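Local coordinates for elongation factor 1-gamma 1 (Saccharomyces cerevisiae, PDB 1NHY), which serves as a subunit of the eukaryotic elongation factor 1 complex in protein synthesis and probably links that complex to other cellular components, at residues Y7-I12 with K47-F52; R171-L176 with F208-K213. All coordinates share one frame; numbering follows the deposited sequence.

Contact 1 (Y7-I12 with K47-F52). With SO4 (sulfate ion), chain B.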
loop_
_atom_site.group_PDB
_atom_site.type_symbol
_atom_site.label_atom_id
_atom_site.label_comp_id
_atom_site.label_asym_id
_atom_site.label_seq_id
_atom_site.Cartn_x
_atom_site.Cartn_y
_atom_site.Cartn_z
ATOM N N TYR A 7 -0.114 -1.580 16.639
ATOM C CA TYR A 7 0.180 -0.161 16.814
ATOM C C TYR A 7 0.372 0.428 15.421
ATOM O O TYR A 7 1.324 0.095 14.718
ATOM C CB TYR A 7 1.465 0.040 17.611
ATOM C CG TYR A 7 1.392 -0.357 19.065
ATOM C CD1 TYR A 7 0.824 0.489 20.010
ATOM C CD2 TYR A 7 1.914 -1.575 19.497
ATOM C CE1 TYR A 7 0.781 0.134 21.353
ATOM C CE2 TYR A 7 1.875 -1.938 20.835
ATOM C CZ TYR A 7 1.307 -1.077 21.760
ATOM O OH TYR A 7 1.273 -1.423 23.090
ATOM N N ALA A 8 -0.533 1.306 15.017
ATOM C CA ALA A 8 -0.438 1.916 13.701
ATOM C C ALA A 8 -1.127 3.271 13.644
ATOM O O ALA A 8 -2.279 3.416 14.048
ATOM C CB ALA A 8 -1.042 0.991 12.670
ATOM N N ASN A 9 -0.403 4.266 13.148
ATOM C CA ASN A 9 -0.941 5.605 13.006
ATOM C C ASN A 9 -1.587 5.632 11.638
ATOM O O ASN A 9 -1.912 4.591 11.084
ATOM C CB ASN A 9 0.175 6.658 13.073
ATOM C CG ASN A 9 1.096 6.646 11.842
ATOM O OD1 ASN A 9 0.747 6.145 10.776
ATOM N ND2 ASN A 9 2.276 7.230 11.994
ATOM N N PHE A 10 -1.755 6.818 11.077
ATOM C CA PHE A 10 -2.356 6.920 9.761
ATOM C C PHE A 10 -1.357 7.394 8.707
ATOM O O PHE A 10 -1.327 8.555 8.313
ATOM C CB PHE A 10 -3.573 7.835 9.830
ATOM C CG PHE A 10 -4.751 7.224 10.546
ATOM C CD1 PHE A 10 -5.822 6.698 9.827
ATOM C CD2 PHE A 10 -4.793 7.170 11.940
ATOM C CE1 PHE A 10 -6.925 6.130 10.482
ATOM C CE2 PHE A 10 -5.887 6.604 12.611
ATOM C CZ PHE A 10 -6.955 6.084 11.879
ATOM N N ARG A 11 -0.508 6.463 8.293
ATOM C CA ARG A 11 0.494 6.695 7.265
ATOM C C ARG A 11 0.154 5.631 6.243
ATOM O O ARG A 11 -0.340 4.560 6.602
ATOM C CB ARG A 11 1.907 6.461 7.808
ATOM C CG ARG A 11 2.769 7.716 7.828
ATOM C CD ARG A 11 4.114 7.482 8.515
ATOM N NE ARG A 11 4.742 8.744 8.913
ATOM C CZ ARG A 11 5.723 8.849 9.810
ATOM N NH1 ARG A 11 6.211 7.770 10.422
ATOM N NH2 ARG A 11 6.206 10.045 10.114
ATOM N N ILE A 12 0.400 5.920 4.977
ATOM C CA ILE A 12 0.089 4.959 3.939
ATOM C C ILE A 12 0.487 3.514 4.288
ATOM O O ILE A 12 -0.314 2.582 4.103
ATOM C CB ILE A 12 0.746 5.381 2.619
ATOM C CG1 ILE A 12 -0.039 6.531 2.017
ATOM C CG2 ILE A 12 0.731 4.240 1.620
ATOM C CD1 ILE A 12 -1.425 6.119 1.564
ATOM N N LYS A 47 10.149 2.751 18.614
ATOM C CA LYS A 47 8.961 3.560 18.323
ATOM C C LYS A 47 8.688 3.706 16.818
ATOM O O LYS A 47 8.444 4.812 16.331
ATOM C CB LYS A 47 9.106 4.952 18.943
ATOM C CG LYS A 47 9.282 4.954 20.441
ATOM C CD LYS A 47 9.441 6.370 20.969
ATOM C CE LYS A 47 9.584 6.352 22.488
ATOM N NZ LYS A 47 9.478 7.706 23.136
ATOM N N LYS A 48 8.729 2.593 16.089
ATOM C CA LYS A 48 8.490 2.595 14.652
ATOM C C LYS A 48 7.141 1.929 14.350
ATOM O O LYS A 48 6.651 1.108 15.125
ATOM C CB LYS A 48 9.632 1.852 13.956
ATOM C CG LYS A 48 9.373 1.534 12.489
ATOM C CD LYS A 48 9.920 0.142 12.094
ATOM C CE LYS A 48 9.369 -0.325 10.735
ATOM N NZ LYS A 48 9.601 0.681 9.641
ATOM N N VAL A 49 6.546 2.271 13.214
ATOM C CA VAL A 49 5.253 1.720 12.850
ATOM C C VAL A 49 5.247 1.290 11.372
ATOM O O VAL A 49 5.991 1.853 10.570
ATOM C CB VAL A 49 4.179 2.789 13.147
ATOM C CG1 VAL A 49 3.290 3.008 11.959
ATOM C CG2 VAL A 49 3.386 2.377 14.374
ATOM N N PRO A 50 4.443 0.265 10.994
ATOM C CA PRO A 50 3.510 -0.576 11.749
ATOM C C PRO A 50 4.232 -1.495 12.731
ATOM O O PRO A 50 5.348 -1.971 12.481
ATOM C CB PRO A 50 2.799 -1.368 10.654
ATOM C CG PRO A 50 2.884 -0.479 9.486
ATOM C CD PRO A 50 4.292 -0.005 9.556
ATOM N N ALA A 51 3.558 -1.756 13.841
ATOM C CA ALA A 51 4.084 -2.589 14.898
ATOM C C ALA A 51 2.984 -3.535 15.370
ATOM O O ALA A 51 1.888 -3.107 15.731
ATOM C CB ALA A 51 4.533 -1.709 16.036
ATOM N N PHE A 52 3.263 -4.827 15.366
ATOM C CA PHE A 52 2.269 -5.778 15.829
ATOM C C PHE A 52 2.741 -6.562 17.050
ATOM O O PHE A 52 3.930 -6.842 17.195
ATOM C CB PHE A 52 1.920 -6.767 14.738
ATOM C CG PHE A 52 0.906 -7.777 15.174
ATOM C CD1 PHE A 52 -0.442 -7.454 15.206
ATOM C CD2 PHE A 52 1.301 -9.044 15.591
ATOM C CE1 PHE A 52 -1.379 -8.377 15.651
ATOM C CE2 PHE A 52 0.369 -9.972 16.037
ATOM C CZ PHE A 52 -0.971 -9.637 16.065
HETATM S S SO4 B . 2.983 9.181 4.152
HETATM O O1 SO4 B . 3.147 7.738 4.407
HETATM O O2 SO4 B . 4.005 9.944 4.906
HETATM O O3 SO4 B . 3.121 9.467 2.696
HETATM O O4 SO4 B . 1.638 9.604 4.597
#
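With chi1 at -69°, Tyr7 CG stands beside its own backbone N and anti to the carbonyl carbon, which turns the ring off the pair that Tyr7 forms with Ala51. Ala51 O remains at the ring's edge and near its plane, 4.1 Å from Tyr7 CD2. The peptide bond between Val49 and Pro50 is cis, and the chain runs from it into the strand that pairs with Tyr7. That pairing is an antiparallel hydrogen-bonded bridge, and it sets CB of Tyr7 3.9 Å from CB of Ala51. Ala51 N donates to Tyr7 O over 3.0 Å, lying in the carbonyl plane with an N-H...O angle of 152°. The return bond from Tyr7 N to Ala51 O spans 2.7 Å but is bent to 128° and counts as weak. Val49 packs with both methyls: CG2 lies 3.9 Å from Ala8 CA and also borders Tyr7 O, whereas CG1 comes within 4.1 Å of Asn9 N. Farther along, Ile12 N makes a weak bond of 3.3 Å to O1 of a sulfate, probably picked up from the crystallisation liquor. A cis-proline at the start of this strand is a hallmark of the thioredoxin-like fold of GST N-terminal domains; in glutathione transferases the same loop contributes to the glutathione site. Phe40 of helix 37-43 packs on Tyr7, Val49 and Ala51, and Asp43 accepts a hydrogen bond from Tyr7 OH. Thr14 of helix 12-24 touches Ala8, Asn9 and Val49, while Pro50 rests on Ile66 of helix 63-73, beside the central strands 5-7 and 51-53.

Contact 2 (R171-L176 with F208-K213)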
loop_
_atom_site.group_PDB
_atom_site.type_symbol
_atom_site.label_atom_id
_atom_site.label_comp_id
_atom_site.label_asym_id
_atom_site.label_seq_id
_atom_site.Cartn_x
_atom_site.Cartn_y
_atom_site.Cartn_z
ATOM N N ARG A 171 -0.251 8.486 -3.016
ATOM C CA ARG A 171 0.507 9.741 -3.090
ATOM C C ARG A 171 0.753 10.259 -4.519
ATOM O O ARG A 171 0.818 11.466 -4.743
ATOM C CB ARG A 171 1.843 9.588 -2.368
ATOM C CG ARG A 171 1.696 9.179 -0.908
ATOM C CD ARG A 171 1.021 10.260 -0.053
ATOM N NE ARG A 171 -0.041 9.715 0.793
ATOM C CZ ARG A 171 -0.260 10.058 2.064
ATOM N NH1 ARG A 171 0.518 10.957 2.657
ATOM N NH2 ARG A 171 -1.263 9.508 2.743
ATOM N N TYR A 172 0.908 9.364 -5.485
ATOM C CA TYR A 172 1.104 9.815 -6.860
ATOM C C TYR A 172 -0.190 10.453 -7.394
ATOM O O TYR A 172 -0.156 11.481 -8.068
ATOM C CB TYR A 172 1.507 8.649 -7.750
ATOM C CG TYR A 172 2.958 8.277 -7.653
ATOM C CD1 TYR A 172 3.945 9.088 -8.210
ATOM C CD2 TYR A 172 3.350 7.092 -7.035
ATOM C CE1 TYR A 172 5.295 8.723 -8.159
ATOM C CE2 TYR A 172 4.694 6.720 -6.977
ATOM C CZ TYR A 172 5.659 7.539 -7.541
ATOM O OH TYR A 172 6.977 7.152 -7.499
ATOM N N PHE A 173 -1.332 9.844 -7.090
ATOM C CA PHE A 173 -2.602 10.386 -7.540
ATOM C C PHE A 173 -2.915 11.675 -6.832
ATOM O O PHE A 173 -3.879 12.340 -7.159
ATOM C CB PHE A 173 -3.737 9.404 -7.288
ATOM C CG PHE A 173 -3.830 8.339 -8.314
ATOM C CD1 PHE A 173 -3.993 8.668 -9.652
ATOM C CD2 PHE A 173 -3.693 7.008 -7.956
ATOM C CE1 PHE A 173 -4.016 7.690 -10.624
ATOM C CE2 PHE A 173 -3.712 6.010 -8.921
ATOM C CZ PHE A 173 -3.871 6.354 -10.265
ATOM N N GLU A 174 -2.105 12.036 -5.854
ATOM C CA GLU A 174 -2.356 13.264 -5.124
ATOM C C GLU A 174 -1.415 14.386 -5.502
ATOM O O GLU A 174 -1.723 15.550 -5.271
ATOM C CB GLU A 174 -2.247 13.009 -3.629
ATOM C CG GLU A 174 -3.207 11.966 -3.157
ATOM C CD GLU A 174 -3.298 11.902 -1.648
ATOM O OE1 GLU A 174 -2.251 11.687 -0.991
ATOM O OE2 GLU A 174 -4.423 12.068 -1.122
ATOM N N SER A 175 -0.276 14.052 -6.095
ATOM C CA SER A 175 0.675 15.092 -6.427
ATOM C C SER A 175 1.175 15.043 -7.847
ATOM O O SER A 175 1.610 16.053 -8.375
ATOM C CB SER A 175 1.872 15.018 -5.480
ATOM O OG SER A 175 1.459 14.744 -4.152
ATOM N N LEU A 176 1.116 13.888 -8.486
ATOM C CA LEU A 176 1.640 13.827 -9.837
ATOM C C LEU A 176 0.697 13.374 -10.928
ATOM O O LEU A 176 0.896 13.712 -12.088
ATOM C CB LEU A 176 2.884 12.938 -9.870
ATOM C CG LEU A 176 4.065 13.425 -9.040
ATOM C CD1 LEU A 176 5.216 12.457 -9.184
ATOM C CD2 LEU A 176 4.465 14.800 -9.509
ATOM N N PHE A 208 -10.328 11.797 -0.244
ATOM C CA PHE A 208 -9.158 11.621 -1.087
ATOM C C PHE A 208 -9.117 12.708 -2.161
ATOM O O PHE A 208 -10.072 12.869 -2.912
ATOM C CB PHE A 208 -9.193 10.231 -1.735
ATOM C CG PHE A 208 -8.098 10.005 -2.732
ATOM C CD1 PHE A 208 -6.773 9.987 -2.330
ATOM C CD2 PHE A 208 -8.391 9.864 -4.085
ATOM C CE1 PHE A 208 -5.751 9.838 -3.260
ATOM C CE2 PHE A 208 -7.378 9.716 -5.024
ATOM C CZ PHE A 208 -6.054 9.703 -4.612
ATOM N N LYS A 209 -8.013 13.446 -2.234
ATOM C CA LYS A 209 -7.890 14.514 -3.224
ATOM C C LYS A 209 -7.217 14.110 -4.526
ATOM O O LYS A 209 -5.990 14.124 -4.628
ATOM C CB LYS A 209 -7.120 15.716 -2.639
ATOM C CG LYS A 209 -7.986 16.775 -1.927
ATOM C CD LYS A 209 -7.195 18.057 -1.584
ATOM C CE LYS A 209 -6.680 18.777 -2.836
ATOM N NZ LYS A 209 -5.944 20.038 -2.510
ATOM N N PHE A 210 -8.015 13.768 -5.530
ATOM C CA PHE A 210 -7.463 13.397 -6.831
ATOM C C PHE A 210 -6.853 14.619 -7.499
ATOM O O PHE A 210 -7.518 15.306 -8.256
ATOM C CB PHE A 210 -8.548 12.854 -7.750
ATOM C CG PHE A 210 -8.444 11.402 -8.003
ATOM C CD1 PHE A 210 -7.283 10.865 -8.525
ATOM C CD2 PHE A 210 -9.505 10.558 -7.699
ATOM C CE1 PHE A 210 -7.174 9.501 -8.739
ATOM C CE2 PHE A 210 -9.417 9.196 -7.906
ATOM C CZ PHE A 210 -8.248 8.661 -8.428
ATOM N N ALA A 211 -5.589 14.895 -7.224
ATOM C CA ALA A 211 -4.929 16.048 -7.818
ATOM C C ALA A 211 -5.081 16.071 -9.339
ATOM O O ALA A 211 -5.126 15.022 -9.982
ATOM C CB ALA A 211 -3.457 16.041 -7.441
ATOM N N ASP A 212 -5.185 17.268 -9.908
ATOM C CA ASP A 212 -5.294 17.435 -11.364
ATOM C C ASP A 212 -4.204 18.433 -11.762
ATOM O O ASP A 212 -4.045 18.799 -12.932
ATOM C CB ASP A 212 -6.670 17.987 -11.757
ATOM C CG ASP A 212 -6.818 19.481 -11.460
ATOM O OD1 ASP A 212 -6.207 20.307 -12.179
ATOM O OD2 ASP A 212 -7.544 19.830 -10.502
ATOM N N LYS A 213 -3.451 18.848 -10.747
ATOM C CA LYS A 213 -2.366 19.809 -10.882
ATOM C C LYS A 213 -1.041 19.146 -10.479
ATOM O O LYS A 213 -0.653 19.179 -9.301
ATOM C CB LYS A 213 -2.638 20.993 -9.947
ATOM C CG LYS A 213 -4.129 21.296 -9.729
ATOM C CD LYS A 213 -4.434 21.633 -8.266
ATOM C CE LYS A 213 -4.249 20.431 -7.349
ATOM N NZ LYS A 213 -5.286 19.383 -7.551
#
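Just ahead of Phe173 and Glu174, which meet Phe208, Phe210 and Ala211 across the contact, Tyr172 O is gripped by two backbone N-H groups, Leu176 N at 2.8 Å and Ser175 N at 3.2 Å. Both bonds close the last turn of helix 160-175, where the chain leaves the helix at Leu176. Between the segments the polar evidence is slighter: Ala211 N reaches Phe173 O over 3.1 Å, a weak bond bent to 127°, just after the inverse gamma turn centred on Phe210. Aromatic packing carries more of the contact. Phe210 turns its edge to the face of Phe173 in an offset edge-to-face pair, centroids 5.3 Å apart and planes at 75°, with CE1 of Phe210 leading. Phe208 CZ meets Phe173 CB at 3.6 Å, the methylene lying in the plane of the Phe208 ring at its edge. Phe208 CE2 sits over the centre of the Phe210 ring. Glu174, extended beyond CG, brings its carboxylate obliquely to the CD1-CE1 part of Phe208, OE2 lying 3.4 Å from CE1 and the two planes 12° apart. Its OE1 lies 3.5 Å from Arg171 NE, well out of the guanidinium plane, so charge alone joins them. An alanine at Glu174 would probably open a gap beside Phe208 CE1 and leave Arg171 NE without this negative neighbour. Between the segments, then, ring packing is joined by one weak backbone bond and by a carboxylate that packs on Phe208 while its charge lies near Arg171; Arg182, bonded to Ala211 O, and Leu215, bonded to Ser175, add further ties.

How the contacts relate
Contact 1 closes before contact 2 opens along the chain, and their centres lie about 23 Å apart. Contact 1 belongs to the N-terminal, thioredoxin-like part, built on the mixed sheet; contact 2 belongs to the helical C-terminal part, where the chain after helix 186-197 returns to the end of helix 160-175. Ile12 CG1 packs 3.3 Å from Arg171 NH2 of that helix. The sulfate weakly bound by Ile12 N also forms a salt bridge with Arg171 NH1, so in the crystal it bridges the two parts, though it probably comes from the crystallisation liquor. Ile12 thus helps join both parts into one GST-like domain, which mediates the interaction with eEFB1 and may be responsible for dimerization of the complex.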